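Dihydropyrimidinase (Brevibacillus agri, PDB 3SFW) probably catalyses the reversible hydrolytic ring opening of dihydropyrimidines and related cyclic imides at a two-zinc site in an amidohydrolase barrel. Local coordinates at residues A[66-71]-A[334-339]; A[99-104]-A[138-143]; A[281-286]-A[319-324]. All coordinates share one frame; numbering follows the deposited sequence.

In the fold
All three contacts belong to the amidohydrolase part of the chain, which folds as a TIM barrel. Contact 1 joins strand 68-69 and the turn before it to the loop between helices 321-325 and 345-354; contacts 2 and 3 both lie inside the chain loop it closes, contact 2 first. Contacts 1 and 3 are neighbours, centres about 9 Å apart, and share Gln324, whose NE2 probably bonds Thr68 OG1 and Val69 O; together they appear to tie loops at the same end of the barrel as the zinc site. Contact 2 is separate, its centre about 26 Å from that of contact 1 and about 34 Å from that of contact 3; lying on helices 101-112 and 131-142, it fastens the helical layer.

Contact 1 of 3, residues A[66-71]-A[334-339]; sequences GGTVTS and KIPNGG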
loop_
_atom_site.group_PDB
_atom_site.type_symbol
_atom_site.label_atom_id
_atom_site.label_comp_id
_atom_site.label_asym_id
_atom_site.label_seq_id
_atom_site.Cartn_x
_atom_site.Cartn_y
_atom_site.Cartn_z
ATOM N N GLY A 66 -4.722 -38.136 2.908
ATOM C CA GLY A 66 -4.572 -38.168 4.368
ATOM C C GLY A 66 -4.470 -39.597 4.875
ATOM O O GLY A 66 -4.822 -39.875 6.011
ATOM N N GLY A 67 -4.040 -40.515 4.003
ATOM C CA GLY A 67 -3.944 -41.945 4.346
ATOM C C GLY A 67 -5.264 -42.679 4.297
ATOM O O GLY A 67 -5.391 -43.797 4.827
ATOM N N THR A 68 -6.282 -42.056 3.683
ATOM C CA THR A 68 -7.635 -42.671 3.692
ATOM C C THR A 68 -8.413 -42.118 2.498
ATOM O O THR A 68 -7.784 -41.752 1.490
ATOM C CB THR A 68 -8.341 -42.554 5.091
ATOM O OG1 THR A 68 -9.625 -43.199 5.068
ATOM C CG2 THR A 68 -8.441 -41.086 5.573
ATOM N N VAL A 69 -9.736 -42.174 2.534
ATOM C CA VAL A 69 -10.556 -41.673 1.392
ATOM C C VAL A 69 -11.667 -40.818 1.968
ATOM O O VAL A 69 -12.247 -41.194 2.970
ATOM C CB VAL A 69 -11.152 -42.818 0.580
ATOM C CG1 VAL A 69 -12.072 -42.303 -0.556
ATOM C CG2 VAL A 69 -10.026 -43.666 -0.004
ATOM N N THR A 70 -12.013 -39.685 1.329
ATOM C CA THR A 70 -13.061 -38.844 1.931
ATOM C C THR A 70 -14.366 -39.610 2.039
ATOM O O THR A 70 -14.696 -40.479 1.184
ATOM C CB THR A 70 -13.269 -37.478 1.206
ATOM O OG1 THR A 70 -13.607 -37.705 -0.188
ATOM C CG2 THR A 70 -12.053 -36.660 1.286
ATOM N N SER A 71 -15.169 -39.263 3.052
ATOM C CA SER A 71 -16.230 -40.153 3.437
ATOM C C SER A 71 -17.499 -39.974 2.638
ATOM O O SER A 71 -18.349 -40.824 2.692
ATOM C CB SER A 71 -16.548 -40.048 4.938
ATOM O OG SER A 71 -17.081 -38.786 5.231
ATOM N N LYS A 334 -0.728 -36.385 10.837
ATOM C CA LYS A 334 -1.430 -37.525 10.262
ATOM C C LYS A 334 -2.937 -37.434 10.350
ATOM O O LYS A 334 -3.640 -38.388 10.022
ATOM C CB LYS A 334 -0.942 -38.840 10.884
ATOM C CG LYS A 334 0.547 -39.076 10.567
ATOM C CD LYS A 334 1.007 -40.459 11.041
ATOM C CE LYS A 334 2.472 -40.667 10.631
ATOM N NZ LYS A 334 3.131 -41.592 11.601
ATOM N N ILE A 335 -3.456 -36.306 10.818
ATOM C CA ILE A 335 -4.925 -36.119 10.820
ATOM C C ILE A 335 -5.290 -35.781 9.350
ATOM O O ILE A 335 -4.692 -34.888 8.787
ATOM C CB ILE A 335 -5.382 -34.894 11.695
ATOM C CG1 ILE A 335 -4.956 -35.027 13.183
ATOM C CG2 ILE A 335 -6.870 -34.750 11.606
ATOM C CD1 ILE A 335 -5.175 -33.725 14.003
ATOM N N PRO A 336 -6.144 -36.611 8.713
ATOM C CA PRO A 336 -6.503 -36.296 7.332
ATOM C C PRO A 336 -7.158 -34.906 7.291
ATOM O O PRO A 336 -7.989 -34.579 8.141
ATOM C CB PRO A 336 -7.490 -37.408 6.949
ATOM C CG PRO A 336 -7.955 -38.031 8.309
ATOM C CD PRO A 336 -6.749 -37.884 9.179
ATOM N N ASN A 337 -6.653 -34.041 6.421
ATOM C CA ASN A 337 -7.067 -32.607 6.425
ATOM C C ASN A 337 -8.362 -32.434 5.612
ATOM O O ASN A 337 -8.449 -32.891 4.466
ATOM C CB ASN A 337 -6.016 -31.728 5.722
ATOM C CG ASN A 337 -4.745 -31.500 6.518
ATOM O OD1 ASN A 337 -3.973 -30.645 6.133
ATOM N ND2 ASN A 337 -4.471 -32.309 7.559
ATOM N N GLY A 338 -9.358 -31.776 6.182
ATOM C CA GLY A 338 -10.614 -31.497 5.446
ATOM C C GLY A 338 -11.812 -31.415 6.351
ATOM O O GLY A 338 -11.897 -32.115 7.376
ATOM N N GLY A 339 -12.787 -30.600 5.958
ATOM C CA GLY A 339 -14.050 -30.511 6.734
ATOM C C GLY A 339 -15.312 -30.862 5.956
ATOM O O GLY A 339 -15.281 -30.895 4.709
HETATM O O HOH W 1 -3.074 -40.108 8.140
#
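Pro336 lays the CB side of its ring over Gly66 and the methyl of Thr68. Its CB is 3.8 Å from Gly66 O and 4.0 Å from Thr68 CG2. Gly66, with a positive phi (68°), brings its CA to 4.0 Å from Pro336 CA. Thr68 holds OG1 anti to its backbone N (chi1 -178°), which turns CG2 to the ring, and the hydroxyl accepts from Gln324 NE2. The polar link across the contact is a single water, donating to Gly66 O at 2.8 Å and to Lys334 O at 2.6 Å. Both oxygens, Gly66 O and Lys334 O, 4.4 Å apart, are acceptors, so the water supplies the protons that link them. Beyond the proline, Lys325 NZ bonds to both Pro336 O and Gly338 O, which ties this loop to helix 321-325. In all 121 Å² is buried, mostly by Pro336 (51 Å²) and Gly66 (39 Å²). Gly66 and Gly67 form the turn of the antiparallel hairpin 64-65/68-69, so this is a hairpin turn packed on a proline-bearing loop. Gly66 lies about 13 Å from a zinc ion, beyond the first shell, in a fold where loops following the barrel strands surround the active site, as in other amidohydrolases.

Contact 2 of 3, residues A[99-104]-A[138-143]; sequences ESLHSA and ESVVNN
This is a small helix-to-helix contact in the outer layer of the TIM barrel, joining the first turn of helix 101-112 to the last turns of helix 131-142. The closest CA atoms, those of His102 and Val140, are 7.5 Å apart, and 148 Å² is buried, so side chains do the bridging. Deeper in, Leu101 CD1 meets Val140 CG2 at 4.3 Å; both residues also rest on Leu124 of strand 119-124, which makes this the part facing the barrel wall. Val140 CG2 also lies 3.9 Å from His102 NE2, approaching the ring obliquely. The start of helix 101-112 is fixed by Ser100 at the N-cap, whose OG accepts from Ser103 N at 2.9 Å. Glu136 of the other helix adds its carboxylate, one oxygen to Leu101 N and the other to His102 N. On the outer side, His102 has CG beside its backbone N (chi1 -73°) and so anti to the carbonyl carbon, which carries the imidazole across to helix 131-142. There Ser139 OG, itself weakly bonded to Glu136 O, sits in the ring plane and takes a weak bond from His102 NE2 at 2.9 Å, bent to 121° because OG lies nearly as close to His102 CE1, 3.0 Å.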
loop_
_atom_site.group_PDB
_atom_site.type_symbol
_atom_site.label_atom_id
_atom_site.label_comp_id
_atom_site.label_asym_id
_atom_site.label_seq_id
_atom_site.Cartn_x
_atom_site.Cartn_y
_atom_site.Cartn_z
ATOM N N GLU A 99 1.789 -40.402 -14.732
ATOM C CA GLU A 99 0.489 -40.919 -15.205
ATOM C C GLU A 99 -0.104 -39.899 -16.206
ATOM O O GLU A 99 0.036 -38.687 -16.009
ATOM C CB GLU A 99 -0.461 -41.106 -14.002
ATOM C CG GLU A 99 -1.875 -41.572 -14.371
ATOM C CD GLU A 99 -2.994 -41.126 -13.372
ATOM O OE1 GLU A 99 -2.802 -40.115 -12.625
ATOM O OE2 GLU A 99 -4.101 -41.743 -13.423
ATOM N N SER A 100 -0.707 -40.362 -17.295
ATOM C CA SER A 100 -1.314 -39.391 -18.227
ATOM C C SER A 100 -2.425 -38.624 -17.522
ATOM O O SER A 100 -3.104 -39.156 -16.624
ATOM C CB SER A 100 -1.846 -40.057 -19.463
ATOM O OG SER A 100 -3.107 -40.648 -19.247
ATOM N N LEU A 101 -2.642 -37.394 -17.957
ATOM C CA LEU A 101 -3.777 -36.604 -17.464
ATOM C C LEU A 101 -5.074 -37.305 -17.831
ATOM O O LEU A 101 -6.030 -37.266 -17.083
ATOM C CB LEU A 101 -3.762 -35.207 -18.104
ATOM C CG LEU A 101 -2.502 -34.356 -17.866
ATOM C CD1 LEU A 101 -2.641 -33.020 -18.575
ATOM C CD2 LEU A 101 -2.270 -34.148 -16.340
ATOM N N HIS A 102 -5.146 -37.888 -19.037
ATOM C CA HIS A 102 -6.400 -38.459 -19.480
ATOM C C HIS A 102 -6.808 -39.680 -18.684
ATOM O O HIS A 102 -7.985 -39.933 -18.540
ATOM C CB HIS A 102 -6.384 -38.807 -20.988
ATOM C CG HIS A 102 -6.452 -37.598 -21.902
ATOM N ND1 HIS A 102 -7.610 -37.188 -22.538
ATOM C CD2 HIS A 102 -5.510 -36.672 -22.210
ATOM C CE1 HIS A 102 -7.350 -36.109 -23.270
ATOM N NE2 HIS A 102 -6.067 -35.817 -23.135
ATOM N N SER A 103 -5.833 -40.430 -18.169
ATOM C CA SER A 103 -6.163 -41.581 -17.336
ATOM C C SER A 103 -6.801 -41.120 -16.034
ATOM O O SER A 103 -7.702 -41.734 -15.552
ATOM C CB SER A 103 -4.951 -42.491 -17.070
ATOM O OG SER A 103 -3.932 -41.800 -16.377
ATOM N N ALA A 104 -6.314 -40.024 -15.485
ATOM C CA ALA A 104 -6.887 -39.519 -14.204
ATOM C C ALA A 104 -8.310 -39.044 -14.484
ATOM O O ALA A 104 -9.237 -39.310 -13.696
ATOM C CB ALA A 104 -6.001 -38.373 -13.656
ATOM N N GLU A 138 -4.070 -29.612 -24.368
ATOM C CA GLU A 138 -4.911 -29.092 -25.453
ATOM C C GLU A 138 -6.254 -29.797 -25.596
ATOM O O GLU A 138 -7.325 -29.161 -25.554
ATOM C CB GLU A 138 -4.155 -29.049 -26.799
ATOM C CG GLU A 138 -4.984 -28.354 -27.873
ATOM C CD GLU A 138 -4.224 -28.226 -29.181
ATOM O OE1 GLU A 138 -3.607 -29.229 -29.614
ATOM O OE2 GLU A 138 -4.177 -27.108 -29.719
ATOM N N SER A 139 -6.241 -31.131 -25.626
ATOM C CA SER A 139 -7.535 -31.832 -25.707
ATOM C C SER A 139 -8.236 -31.832 -24.375
ATOM O O SER A 139 -9.455 -31.919 -24.322
ATOM C CB SER A 139 -7.342 -33.261 -26.219
ATOM O OG SER A 139 -6.554 -34.000 -25.309
ATOM N N VAL A 140 -7.480 -31.737 -23.288
ATOM C CA VAL A 140 -8.152 -31.609 -21.971
ATOM C C VAL A 140 -9.065 -30.390 -21.979
ATOM O O VAL A 140 -10.257 -30.477 -21.593
ATOM C CB VAL A 140 -7.130 -31.507 -20.793
ATOM C CG1 VAL A 140 -7.872 -31.120 -19.441
ATOM C CG2 VAL A 140 -6.385 -32.871 -20.603
ATOM N N VAL A 141 -8.506 -29.237 -22.376
ATOM C CA VAL A 141 -9.258 -27.987 -22.356
ATOM C C VAL A 141 -10.358 -27.962 -23.428
ATOM O O VAL A 141 -11.540 -27.681 -23.143
ATOM C CB VAL A 141 -8.298 -26.788 -22.508
ATOM C CG1 VAL A 141 -9.077 -25.475 -22.746
ATOM C CG2 VAL A 141 -7.339 -26.702 -21.310
ATOM N N ASN A 142 -9.993 -28.341 -24.657
ATOM C CA ASN A 142 -10.909 -28.150 -25.796
ATOM C C ASN A 142 -11.970 -29.238 -25.941
ATOM O O ASN A 142 -13.084 -28.949 -26.391
ATOM C CB ASN A 142 -10.124 -28.094 -27.118
ATOM C CG ASN A 142 -9.320 -26.810 -27.259
ATOM O OD1 ASN A 142 -9.655 -25.766 -26.655
ATOM N ND2 ASN A 142 -8.249 -26.871 -28.051
ATOM N N ASN A 143 -11.618 -30.472 -25.547
ATOM C CA ASN A 143 -12.462 -31.658 -25.827
ATOM C C ASN A 143 -13.078 -32.202 -24.548
ATOM O O ASN A 143 -14.232 -32.583 -24.542
ATOM C CB ASN A 143 -11.659 -32.744 -26.538
ATOM C CG ASN A 143 -11.197 -32.306 -27.917
ATOM O OD1 ASN A 143 -11.672 -31.291 -28.437
ATOM N ND2 ASN A 143 -10.178 -33.003 -28.466
#

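Contact 3 of 3, residues A[281-286]-A[319-324]; sequences EGAKYV and FNFSGQ
Phe321, Lys284 and Glu281 carry most of the 183 Å² buried here, and Phe321 alone supplies 102 Å² of it. The phenyl group stands out from its backbone with CG anti to N (chi1 -176°), reaching over the 3-10 turn 281-284. Lys284 runs across one face of the ring at about a right angle, its chain extended beyond CG. Its CE is 3.9 Å from the ring centroid and 18° off the normal, which meets the description of a CH-pi contact, and its CG touches Phe321 CD1 at 3.6 Å. Farther out, Lys284 NZ stands 5.0 Å from the centroid over the same face, a cation-pi geometry at the longer end. That ammonium is also held by Glu281 OE1 in a 2.8 Å salt bridge, met on the syn side of the carboxylate. Glu281 bends at chi2 to return toward the ring, bringing OE2 to 3.6 Å from Phe321 CE2 with carboxylate and ring planes 62° apart. Ala283 CB packs at the ring edge, 4.4 Å from Phe321 CE1. Asp414 bonds the backbone N of Phe321 and of Ser322, holding the turn there. The contact therefore fastens segment 319-324 to the 3-10 turn lying between helices 265-269 and 295-305, while Gln324 reaches on to strand 68-69.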
loop_
_atom_site.group_PDB
_atom_site.type_symbol
_atom_site.label_atom_id
_atom_site.label_comp_id
_atom_site.label_asym_id
_atom_site.label_seq_id
_atom_site.Cartn_x
_atom_site.Cartn_y
_atom_site.Cartn_z
ATOM N N GLU A 281 -11.111 -33.166 20.185
ATOM C CA GLU A 281 -12.232 -32.583 19.401
ATOM C C GLU A 281 -11.726 -31.589 18.363
ATOM O O GLU A 281 -12.349 -31.415 17.290
ATOM C CB GLU A 281 -13.287 -31.889 20.281
ATOM C CG GLU A 281 -14.168 -32.840 21.050
ATOM C CD GLU A 281 -15.322 -33.425 20.226
ATOM O OE1 GLU A 281 -16.107 -32.670 19.615
ATOM O OE2 GLU A 281 -15.532 -34.646 20.336
ATOM N N GLY A 282 -10.573 -30.999 18.663
ATOM C CA GLY A 282 -9.904 -30.047 17.768
ATOM C C GLY A 282 -9.653 -30.656 16.376
ATOM O O GLY A 282 -9.588 -29.910 15.387
ATOM N N ALA A 283 -9.475 -31.982 16.311
ATOM C CA ALA A 283 -9.163 -32.656 15.016
ATOM C C ALA A 283 -10.325 -32.519 14.029
ATOM O O ALA A 283 -10.124 -32.574 12.803
ATOM C CB ALA A 283 -8.831 -34.120 15.218
ATOM N N LYS A 284 -11.529 -32.333 14.551
ATOM C CA LYS A 284 -12.698 -32.044 13.684
ATOM C C LYS A 284 -12.498 -30.794 12.806
ATOM O O LYS A 284 -13.149 -30.666 11.748
ATOM C CB LYS A 284 -13.923 -31.830 14.541
ATOM C CG LYS A 284 -14.443 -33.125 15.189
ATOM C CD LYS A 284 -15.654 -32.823 16.091
ATOM C CE LYS A 284 -16.337 -34.105 16.537
ATOM N NZ LYS A 284 -17.491 -33.845 17.491
ATOM N N TYR A 285 -11.649 -29.876 13.273
ATOM C CA TYR A 285 -11.478 -28.571 12.600
ATOM C C TYR A 285 -10.154 -28.471 11.870
ATOM O O TYR A 285 -9.738 -27.368 11.487
ATOM C CB TYR A 285 -11.587 -27.414 13.636
ATOM C CG TYR A 285 -12.953 -27.392 14.258
ATOM C CD1 TYR A 285 -13.996 -26.700 13.637
ATOM C CD2 TYR A 285 -13.253 -28.197 15.387
ATOM C CE1 TYR A 285 -15.302 -26.758 14.137
ATOM C CE2 TYR A 285 -14.556 -28.232 15.915
ATOM C CZ TYR A 285 -15.579 -27.511 15.263
ATOM O OH TYR A 285 -16.895 -27.553 15.707
ATOM N N VAL A 286 -9.487 -29.614 11.686
ATOM C CA VAL A 286 -8.186 -29.629 10.994
ATOM C C VAL A 286 -8.419 -29.736 9.460
ATOM O O VAL A 286 -9.047 -30.657 8.996
ATOM C CB VAL A 286 -7.324 -30.840 11.481
ATOM C CG1 VAL A 286 -6.144 -31.117 10.492
ATOM C CG2 VAL A 286 -6.797 -30.529 12.889
ATOM N N PHE A 319 -13.930 -36.284 6.560
ATOM C CA PHE A 319 -13.442 -37.530 7.168
ATOM C C PHE A 319 -14.156 -37.669 8.497
ATOM O O PHE A 319 -14.251 -36.692 9.264
ATOM C CB PHE A 319 -11.942 -37.414 7.426
ATOM C CG PHE A 319 -11.122 -37.211 6.178
ATOM C CD1 PHE A 319 -10.797 -38.301 5.362
ATOM C CD2 PHE A 319 -10.686 -35.929 5.805
ATOM C CE1 PHE A 319 -10.070 -38.117 4.169
ATOM C CE2 PHE A 319 -9.910 -35.732 4.617
ATOM C CZ PHE A 319 -9.564 -36.844 3.829
ATOM N N ASN A 320 -14.638 -38.868 8.792
ATOM C CA ASN A 320 -15.219 -39.116 10.097
ATOM C C ASN A 320 -14.241 -38.796 11.228
ATOM O O ASN A 320 -13.038 -39.045 11.143
ATOM C CB ASN A 320 -15.651 -40.584 10.207
ATOM C CG ASN A 320 -16.794 -40.898 9.316
ATOM O OD1 ASN A 320 -17.906 -40.447 9.552
ATOM N ND2 ASN A 320 -16.524 -41.637 8.229
ATOM N N PHE A 321 -14.793 -38.311 12.326
ATOM C CA PHE A 321 -14.026 -38.097 13.533
ATOM C C PHE A 321 -13.536 -39.446 14.061
ATOM O O PHE A 321 -12.347 -39.608 14.349
ATOM C CB PHE A 321 -14.918 -37.467 14.587
ATOM C CG PHE A 321 -14.172 -37.119 15.863
ATOM C CD1 PHE A 321 -12.998 -36.394 15.819
ATOM C CD2 PHE A 321 -14.649 -37.543 17.098
ATOM C CE1 PHE A 321 -12.316 -36.049 16.987
ATOM C CE2 PHE A 321 -13.981 -37.182 18.269
ATOM C CZ PHE A 321 -12.821 -36.444 18.210
ATOM N N SER A 322 -14.446 -40.406 14.144
ATOM C CA SER A 322 -14.056 -41.755 14.565
ATOM C C SER A 322 -13.323 -42.479 13.427
ATOM O O SER A 322 -13.788 -42.507 12.250
ATOM C CB SER A 322 -15.278 -42.560 15.017
ATOM O OG SER A 322 -14.929 -43.913 15.235
ATOM N N GLY A 323 -12.173 -43.047 13.751
ATOM C CA GLY A 323 -11.447 -43.833 12.776
ATOM C C GLY A 323 -10.542 -42.971 11.908
ATOM O O GLY A 323 -9.308 -43.135 11.928
ATOM N N GLN A 324 -11.141 -42.041 11.141
ATOM C CA GLN A 324 -10.382 -41.357 10.133
ATOM C C GLN A 324 -9.609 -40.197 10.737
ATOM O O GLN A 324 -8.399 -40.153 10.628
ATOM C CB GLN A 324 -11.301 -40.876 8.982
ATOM C CG GLN A 324 -11.819 -42.055 8.164
ATOM C CD GLN A 324 -12.641 -41.601 6.994
ATOM O OE1 GLN A 324 -13.724 -41.027 7.170
ATOM N NE2 GLN A 324 -12.140 -41.845 5.787
#